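Local structure of orotidine 5'-phosphate decarboxylase (Streptomyces avermitilis, 3V75) at residues G210-T224 with I235-A249. The protein probably catalyses the decarboxylation of orotidine 5'-phosphate to UMP, the last step of de novo UMP synthesis. Numbering follows the deposited sequence.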
ATOM      1  N   GLY A 210       5.850 -13.804  25.006  1.00 17.81           N
ATOM      2  CA  GLY A 210       6.786 -13.534  26.085  1.00 19.23           C
ATOM      3  C   GLY A 210       7.306 -12.117  26.213  1.00 24.57           C
ATOM      4  O   GLY A 210       8.030 -11.839  27.165  1.00 23.20           O
ATOM      5  N   GLU A 211       6.952 -11.209  25.298  1.00 17.82           N
ATOM      6  CA  GLU A 211       7.460  -9.837  25.359  1.00 18.50           C
ATOM      7  C   GLU A 211       6.708  -9.069  26.434  1.00 23.65           C
ATOM      8  O   GLU A 211       5.477  -9.150  26.514  1.00 26.44           O
ATOM      9  CB  GLU A 211       7.252  -9.103  24.052  1.00 20.87           C
ATOM     10  CG  GLU A 211       8.125  -9.640  23.009  1.00 23.26           C
ATOM     11  CD  GLU A 211       9.573  -9.139  23.163  1.00 32.22           C
ATOM     12  OE1 GLU A 211       9.768  -7.957  23.540  1.00 44.26           O
ATOM     13  OE2 GLU A 211      10.499  -9.921  22.900  1.00 46.72           O
ATOM     14  N   GLU A 212       7.445  -8.345  27.264  1.00 16.82           N
ATOM     15  CA  GLU A 212       6.812  -7.622  28.350  1.00 15.52           C
ATOM     16  C   GLU A 212       7.170  -6.154  28.244  1.00 15.88           C
ATOM     17  O   GLU A 212       8.306  -5.816  27.912  1.00 18.04           O
ATOM     18  CB  GLU A 212       7.287  -8.171  29.688  1.00 20.71           C
ATOM     19  CG  GLU A 212       6.955  -9.633  29.893  1.00 25.01           C
ATOM     20  CD  GLU A 212       5.524  -9.864  30.342  1.00 34.71           C
ATOM     21  OE1 GLU A 212       4.783  -8.848  30.540  1.00 41.07           O
ATOM     22  OE2 GLU A 212       5.119 -11.053  30.559  1.00 45.68           O
ATOM     23  N   PRO A 213       6.233  -5.253  28.601  1.00 14.74           N
ATOM     24  CA  PRO A 213       4.863  -5.466  29.084  1.00 16.12           C
ATOM     25  C   PRO A 213       3.905  -5.714  27.932  1.00 12.78           C
ATOM     26  O   PRO A 213       2.756  -6.123  28.148  1.00 15.52           O
ATOM     27  CB  PRO A 213       4.544  -4.122  29.767  1.00 16.89           C
ATOM     28  CG  PRO A 213       5.321  -3.135  29.011  1.00 20.04           C
ATOM     29  CD  PRO A 213       6.607  -3.829  28.617  1.00 16.38           C
ATOM     30  N   LEU A 214       4.377  -5.490  26.707  1.00 10.90           N
ATOM     31  CA  LEU A 214       3.541  -5.593  25.532  1.00 11.56           C
ATOM     32  C   LEU A 214       4.490  -5.809  24.342  1.00 11.53           C
ATOM     33  O   LEU A 214       5.554  -5.170  24.270  1.00 11.68           O
ATOM     34  CB  LEU A 214       2.767  -4.281  25.334  1.00 10.99           C
ATOM     35  CG  LEU A 214       1.733  -4.196  24.202  1.00 11.83           C
ATOM     36  CD1 LEU A 214       0.632  -5.234  24.378  1.00 13.28           C
ATOM     37  CD2 LEU A 214       1.145  -2.799  24.048  1.00 13.91           C
ATOM     38  N   GLY A 215       4.085  -6.640  23.387  1.00  9.39           N
ATOM     39  CA  GLY A 215       4.872  -6.857  22.185  1.00  8.35           C
ATOM     40  C   GLY A 215       4.757  -5.706  21.195  1.00  8.33           C
ATOM     41  O   GLY A 215       3.897  -4.822  21.335  1.00  8.37           O
ATOM     42  N   SER A 216       5.579  -5.734  20.147  1.00  7.88           N
ATOM     43  CA  SER A 216       5.628  -4.649  19.165  1.00  7.98           C
ATOM     44  C   SER A 216       4.783  -4.849  17.925  1.00  6.49           C
ATOM     45  O   SER A 216       4.717  -3.949  17.087  1.00  8.04           O
ATOM     46  CB  SER A 216       7.079  -4.391  18.719  1.00  8.94           C
ATOM     47  OG  SER A 216       7.886  -3.978  19.798  1.00  9.53           O
ATOM     48  N   PHE A 217       4.145  -6.023  17.808  1.00  5.38           N
ATOM     49  CA  PHE A 217       3.455  -6.391  16.574  1.00  4.91           C
ATOM     50  C   PHE A 217       1.962  -6.459  16.819  1.00  6.07           C
ATOM     51  O   PHE A 217       1.465  -7.347  17.502  1.00  7.37           O
ATOM     52  CB  PHE A 217       4.111  -7.658  15.976  1.00  6.67           C
ATOM     53  CG  PHE A 217       5.572  -7.423  15.702  1.00  6.22           C
ATOM     54  CD1 PHE A 217       5.956  -6.661  14.605  1.00  7.53           C
ATOM     55  CD2 PHE A 217       6.538  -7.796  16.617  1.00  7.69           C
ATOM     56  CE1 PHE A 217       7.318  -6.331  14.388  1.00  9.20           C
ATOM     57  CE2 PHE A 217       7.899  -7.481  16.397  1.00  8.97           C
ATOM     58  CZ  PHE A 217       8.268  -6.745  15.285  1.00  9.75           C
ATOM     59  N   GLY A 218       1.274  -5.456  16.288  1.00  5.33           N
ATOM     60  CA  GLY A 218      -0.144  -5.273  16.606  1.00  6.07           C
ATOM     61  C   GLY A 218      -1.024  -5.537  15.414  1.00  4.58           C
ATOM     62  O   GLY A 218      -0.549  -5.882  14.318  1.00  4.98           O
ATOM     63  N   ALA A 219      -2.334  -5.397  15.641  1.00  4.65           N
ATOM     64  CA  ALA A 219      -3.351  -5.601  14.609  1.00  5.10           C
ATOM     65  C   ALA A 219      -4.216  -4.346  14.490  1.00  3.90           C
ATOM     66  O   ALA A 219      -4.431  -3.647  15.487  1.00  5.21           O
ATOM     67  CB  ALA A 219      -4.265  -6.783  14.984  1.00  6.09           C
ATOM     68  N   VAL A 220      -4.752  -4.104  13.295  1.00  4.33           N
ATOM     69  CA  VAL A 220      -5.811  -3.117  13.123  1.00  4.61           C
ATOM     70  C   VAL A 220      -7.149  -3.858  13.316  1.00  4.44           C
ATOM     71  O   VAL A 220      -7.425  -4.851  12.625  1.00  4.64           O
ATOM     72  CB  VAL A 220      -5.756  -2.448  11.736  1.00  4.12           C
ATOM     73  CG1 VAL A 220      -6.902  -1.411  11.630  1.00  5.48           C
ATOM     74  CG2 VAL A 220      -4.362  -1.791  11.541  1.00  5.25           C
ATOM     75  N   VAL A 221      -7.945  -3.390  14.284  1.00  4.66           N
ATOM     76  CA  VAL A 221      -9.228  -4.012  14.650  1.00  4.07           C
ATOM     77  C   VAL A 221     -10.220  -2.877  14.854  1.00  5.16           C
ATOM     78  O   VAL A 221     -10.072  -2.071  15.793  1.00  6.12           O
ATOM     79  CB  VAL A 221      -9.105  -4.799  15.959  1.00  6.02           C
ATOM     80  CG1 VAL A 221     -10.431  -5.483  16.325  1.00  7.04           C
ATOM     81  CG2 VAL A 221      -8.020  -5.875  15.820  1.00  7.28           C
ATOM     82  N   GLY A 222     -11.197  -2.778  13.967  1.00  5.51           N
ATOM     83  CA  GLY A 222     -12.151  -1.675  14.000  1.00  6.84           C
ATOM     84  C   GLY A 222     -13.036  -1.687  15.239  1.00  8.61           C
ATOM     85  O   GLY A 222     -13.620  -2.734  15.584  1.00  8.46           O
ATOM     86  N   ALA A 223     -13.123  -0.521  15.908  1.00  6.83           N
ATOM     87  CA  ALA A 223     -13.860  -0.422  17.181  1.00  8.96           C
ATOM     88  C   ALA A 223     -15.362  -0.519  16.999  1.00  7.92           C
ATOM     89  O   ALA A 223     -16.084  -0.693  17.987  1.00  9.73           O
ATOM     90  CB  ALA A 223     -13.532   0.900  17.907  1.00 10.63           C
ATOM     91  N   THR A 224     -15.857  -0.337  15.774  1.00  7.73           N
ATOM     92  CA  THR A 224     -17.307  -0.368  15.557  1.00  9.02           C
ATOM     93  C   THR A 224     -17.805  -1.747  15.109  1.00 10.10           C
ATOM     94  O   THR A 224     -18.990  -1.908  14.808  1.00 12.05           O
ATOM     95  CB  THR A 224     -17.775   0.693  14.536  1.00 10.49           C
ATOM     96  OG1 THR A 224     -17.140   0.460  13.270  1.00 12.83           O
ATOM     97  CG2 THR A 224     -17.417   2.105  15.002  1.00 13.91           C
ATOM     98  N   ILE A 235      -3.399 -10.998  21.954  1.00  8.16           N
ATOM     99  CA  ILE A 235      -2.209 -11.277  21.125  1.00  8.15           C
ATOM    100  C   ILE A 235      -0.933 -10.708  21.721  1.00  7.93           C
ATOM    101  O   ILE A 235       0.132 -10.767  21.094  1.00  7.34           O
ATOM    102  CB  ILE A 235      -2.392 -10.754  19.684  1.00  8.26           C
ATOM    103  CG1 ILE A 235      -2.577  -9.238  19.671  1.00  7.69           C
ATOM    104  CG2 ILE A 235      -3.580 -11.469  19.042  1.00 10.86           C
ATOM    105  CD1 ILE A 235      -2.453  -8.590  18.291  1.00 10.49           C
ATOM    106  N   ASN A 236      -1.015 -10.181  22.938  1.00  8.16           N
ATOM    107  CA  ASN A 236       0.142  -9.527  23.578  1.00  9.38           C
ATOM    108  C   ASN A 236       0.772  -8.480  22.661  1.00  8.81           C
ATOM    109  O   ASN A 236       2.016  -8.294  22.617  1.00  8.54           O
ATOM    110  CB  ASN A 236       1.199 -10.523  24.083  1.00  8.00           C
ATOM    111  CG  ASN A 236       2.230  -9.850  24.951  1.00 10.50           C
ATOM    112  OD1 ASN A 236       1.888  -8.925  25.712  1.00 12.48           O
ATOM    113  ND2 ASN A 236       3.496 -10.245  24.824  1.00 12.67           N
ATOM    114  N   GLY A 237      -0.086  -7.773  21.926  1.00  7.99           N
ATOM    115  CA  GLY A 237       0.352  -6.651  21.109  1.00  8.01           C
ATOM    116  C   GLY A 237      -0.757  -5.628  20.992  1.00  7.64           C
ATOM    117  O   GLY A 237      -1.912  -5.902  21.363  1.00  7.61           O
ATOM    118  N   PRO A 238      -0.408  -4.436  20.528  1.00  6.17           N
ATOM    119  CA  PRO A 238      -1.378  -3.330  20.531  1.00  6.55           C
ATOM    120  C   PRO A 238      -2.457  -3.539  19.462  1.00  5.11           C
ATOM    121  O   PRO A 238      -2.202  -4.150  18.385  1.00  6.51           O
ATOM    122  CB  PRO A 238      -0.524  -2.105  20.213  1.00  6.70           C
ATOM    123  CG  PRO A 238       0.683  -2.664  19.442  1.00  6.63           C
ATOM    124  CD  PRO A 238       0.933  -4.035  20.064  1.00  5.88           C
ATOM    125  N   LEU A 239      -3.662  -3.019  19.723  1.00  5.83           N
ATOM    126  CA  LEU A 239      -4.760  -3.145  18.764  1.00  4.90           C
ATOM    127  C   LEU A 239      -5.120  -1.727  18.328  1.00  4.57           C
ATOM    128  O   LEU A 239      -5.697  -0.963  19.119  1.00  6.23           O
ATOM    129  CB  LEU A 239      -5.960  -3.803  19.446  1.00  6.52           C
ATOM    130  CG  LEU A 239      -5.689  -5.164  20.102  1.00  5.49           C
ATOM    131  CD1 LEU A 239      -6.924  -5.619  20.873  1.00  7.27           C
ATOM    132  CD2 LEU A 239      -5.340  -6.207  19.017  1.00  7.74           C
ATOM    133  N   LEU A 240      -4.754  -1.350  17.113  1.00  4.61           N
ATOM    134  CA  LEU A 240      -5.060  -0.008  16.633  1.00  4.19           C
ATOM    135  C   LEU A 240      -6.521  -0.017  16.246  1.00  5.18           C
ATOM    136  O   LEU A 240      -6.953  -0.819  15.391  1.00  5.16           O
ATOM    137  CB  LEU A 240      -4.193   0.337  15.436  1.00  5.50           C
ATOM    138  CG  LEU A 240      -4.484   1.639  14.704  1.00  5.88           C
ATOM    139  CD1 LEU A 240      -4.187   2.831  15.631  1.00  7.54           C
ATOM    140  CD2 LEU A 240      -3.636   1.703  13.422  1.00  7.86           C
ATOM    141  N   ALA A 241      -7.303   0.850  16.888  1.00  4.98           N
ATOM    142  CA  ALA A 241      -8.747   0.789  16.730  1.00  5.73           C
ATOM    143  C   ALA A 241      -9.259   2.075  16.128  1.00  5.06           C
ATOM    144  O   ALA A 241      -9.540   3.027  16.855  1.00  7.82           O
ATOM    145  CB  ALA A 241      -9.424   0.505  18.070  1.00  6.94           C
ATOM    146  N   PRO A 242      -9.418   2.116  14.809  1.00  5.44           N
ATOM    147  CA  PRO A 242     -10.062   3.291  14.217  1.00  9.57           C
ATOM    148  C   PRO A 242     -11.577   3.337  14.550  1.00  8.77           C
ATOM    149  O   PRO A 242     -12.241   2.290  14.896  1.00  8.60           O
ATOM    150  CB  PRO A 242      -9.821   3.121  12.713  1.00 12.12           C
ATOM    151  CG  PRO A 242      -9.430   1.690  12.516  1.00 13.06           C
ATOM    152  CD  PRO A 242      -9.057   1.083  13.832  1.00  5.85           C
ATOM    153  N   GLY A 243     -12.127   4.549  14.408  1.00  8.78           N
ATOM    154  CA  GLY A 243     -13.560   4.725  14.561  1.00 10.93           C
ATOM    155  C   GLY A 243     -13.961   5.268  15.916  1.00 10.75           C
ATOM    156  O   GLY A 243     -15.173   5.306  16.210  1.00 13.19           O
ATOM    157  N   ILE A 244     -13.019   5.694  16.740  1.00  9.57           N
ATOM    158  CA  ILE A 244     -13.406   6.146  18.071  1.00  9.95           C
ATOM    159  C   ILE A 244     -14.184   7.457  17.926  1.00 12.62           C
ATOM    160  O   ILE A 244     -13.786   8.359  17.182  1.00 13.03           O
ATOM    161  CB  ILE A 244     -12.192   6.354  18.976  1.00  9.35           C
ATOM    162  CG1 ILE A 244     -11.270   5.133  18.970  1.00 11.53           C
ATOM    163  CG2 ILE A 244     -12.639   6.738  20.378  1.00 11.72           C
ATOM    164  CD1 ILE A 244     -11.945   3.873  19.495  1.00 12.44           C
ATOM    165  N   GLY A 245     -15.315   7.538  18.639  1.00 12.48           N
ATOM    166  CA  GLY A 245     -16.222   8.675  18.559  1.00 14.85           C
ATOM    167  C   GLY A 245     -17.484   8.289  17.783  1.00 18.42           C
ATOM    168  O   GLY A 245     -18.521   8.921  17.936  1.00 25.12           O
ATOM    169  N   ALA A 246     -17.394   7.281  16.899  1.00 15.37           N
ATOM    170  CA  ALA A 246     -18.548   6.800  16.112  1.00 17.26           C
ATOM    171  C   ALA A 246     -19.552   6.128  17.025  1.00 26.85           C
ATOM    172  O   ALA A 246     -19.223   5.710  18.118  1.00 18.87           O
ATOM    173  CB  ALA A 246     -18.110   5.815  15.043  1.00 16.18           C
ATOM    174  N   GLN A 247     -20.790   6.029  16.556  1.00 21.19           N
ATOM    175  CA  GLN A 247     -21.830   5.339  17.304  1.00 26.37           C
ATOM    176  C   GLN A 247     -21.353   3.960  17.804  1.00 21.99           C
ATOM    177  O   GLN A 247     -20.866   3.148  17.012  1.00 24.17           O
ATOM    178  CB  GLN A 247     -23.059   5.221  16.375  1.00 27.42           C
ATOM    179  CG  GLN A 247     -24.192   4.369  16.880  1.00 35.86           C
ATOM    180  CD  GLN A 247     -24.590   4.783  18.276  1.00 42.33           C
ATOM    181  OE1 GLN A 247     -24.980   5.952  18.503  1.00 49.17           O
ATOM    182  NE2 GLN A 247     -24.462   3.838  19.256  1.00 45.65           N
ATOM    183  N   GLY A 248     -21.462   3.704  19.117  1.00 22.22           N
ATOM    184  CA  GLY A 248     -21.076   2.406  19.674  1.00 23.27           C
ATOM    185  C   GLY A 248     -19.592   2.294  19.974  1.00 19.54           C
ATOM    186  O   GLY A 248     -19.135   1.255  20.510  1.00 22.48           O
ATOM    187  N   ALA A 249     -18.827   3.326  19.582  1.00 17.59           N
ATOM    188  CA  ALA A 249     -17.391   3.380  19.832  1.00 18.07           C
ATOM    189  C   ALA A 249     -17.017   4.702  20.493  1.00 12.74           C
ATOM    190  O   ALA A 249     -15.949   5.293  20.243  1.00 15.10           O
ATOM    191  CB  ALA A 249     -16.580   3.171  18.570  1.00 16.46           C
TER
HETATM  192  O   HOH W   1       2.697  -9.416  28.345  1.00 27.48           O
HETATM  193  O   HOH W   2     -18.657  -0.637  18.667  1.00 25.90           O
HETATM  194  O   HOH W   3     -14.142   0.873  13.255  1.00 15.85           O
HETATM  195  O   HOH W   4     -20.674   0.247  16.822  1.00 36.65           O
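A219 and V220 pair in parallel register with L239 and L240, joining strands 217-221 and 239-241, the sixth and seventh of the eight-stranded TIM barrel. Their short axes run 27° apart, and three bonds fix the register: A219 N to P238 O, L240 N to A219 O, and V221 N to L240 O. A CA-H...O contact from L239 CA to A219 O (3.3 Å) adds to the pairing. V220 CB lies 4.2 Å from L240 O; V220 CG1, anti to the backbone N (chi1 -180°), is near that oxygen and reaches P242 CD at 4.0 Å, the two side chains crossing at about a right angle, while V220 CG2 packs alongside L240 CD2. V220 and L240 share the face that also carries L174 and F172 of strand 170-176, and the side chain of V220 is about 6 Å from that of K119, the predicted proton donor. A219, on the other face, touches L201 and L204 of helix 196-207, so that face meets the helical shell.

Before the strands, N236 faces the bend at 211-215. N236 ND2 donates to E211 O at 2.8 Å, nearly straight (171°), on a carbonyl lone pair and within the asparagine's amide plane; ND2 also bonds N208 O. These two bonds help fix the turn of the amide. A leucine in its place would probably leave E211 O and N208 O without this shared donor and weaken the tie between the two loops. N236 O separately accepts from G215 N.

Farther along, A223 N donates to P242 O, and A223 CB fits among A241 CB, A249 CB and I244 CD1, the last at 3.7 Å. Beyond it, T224 CG2 lies 3.8 Å from A246 CB.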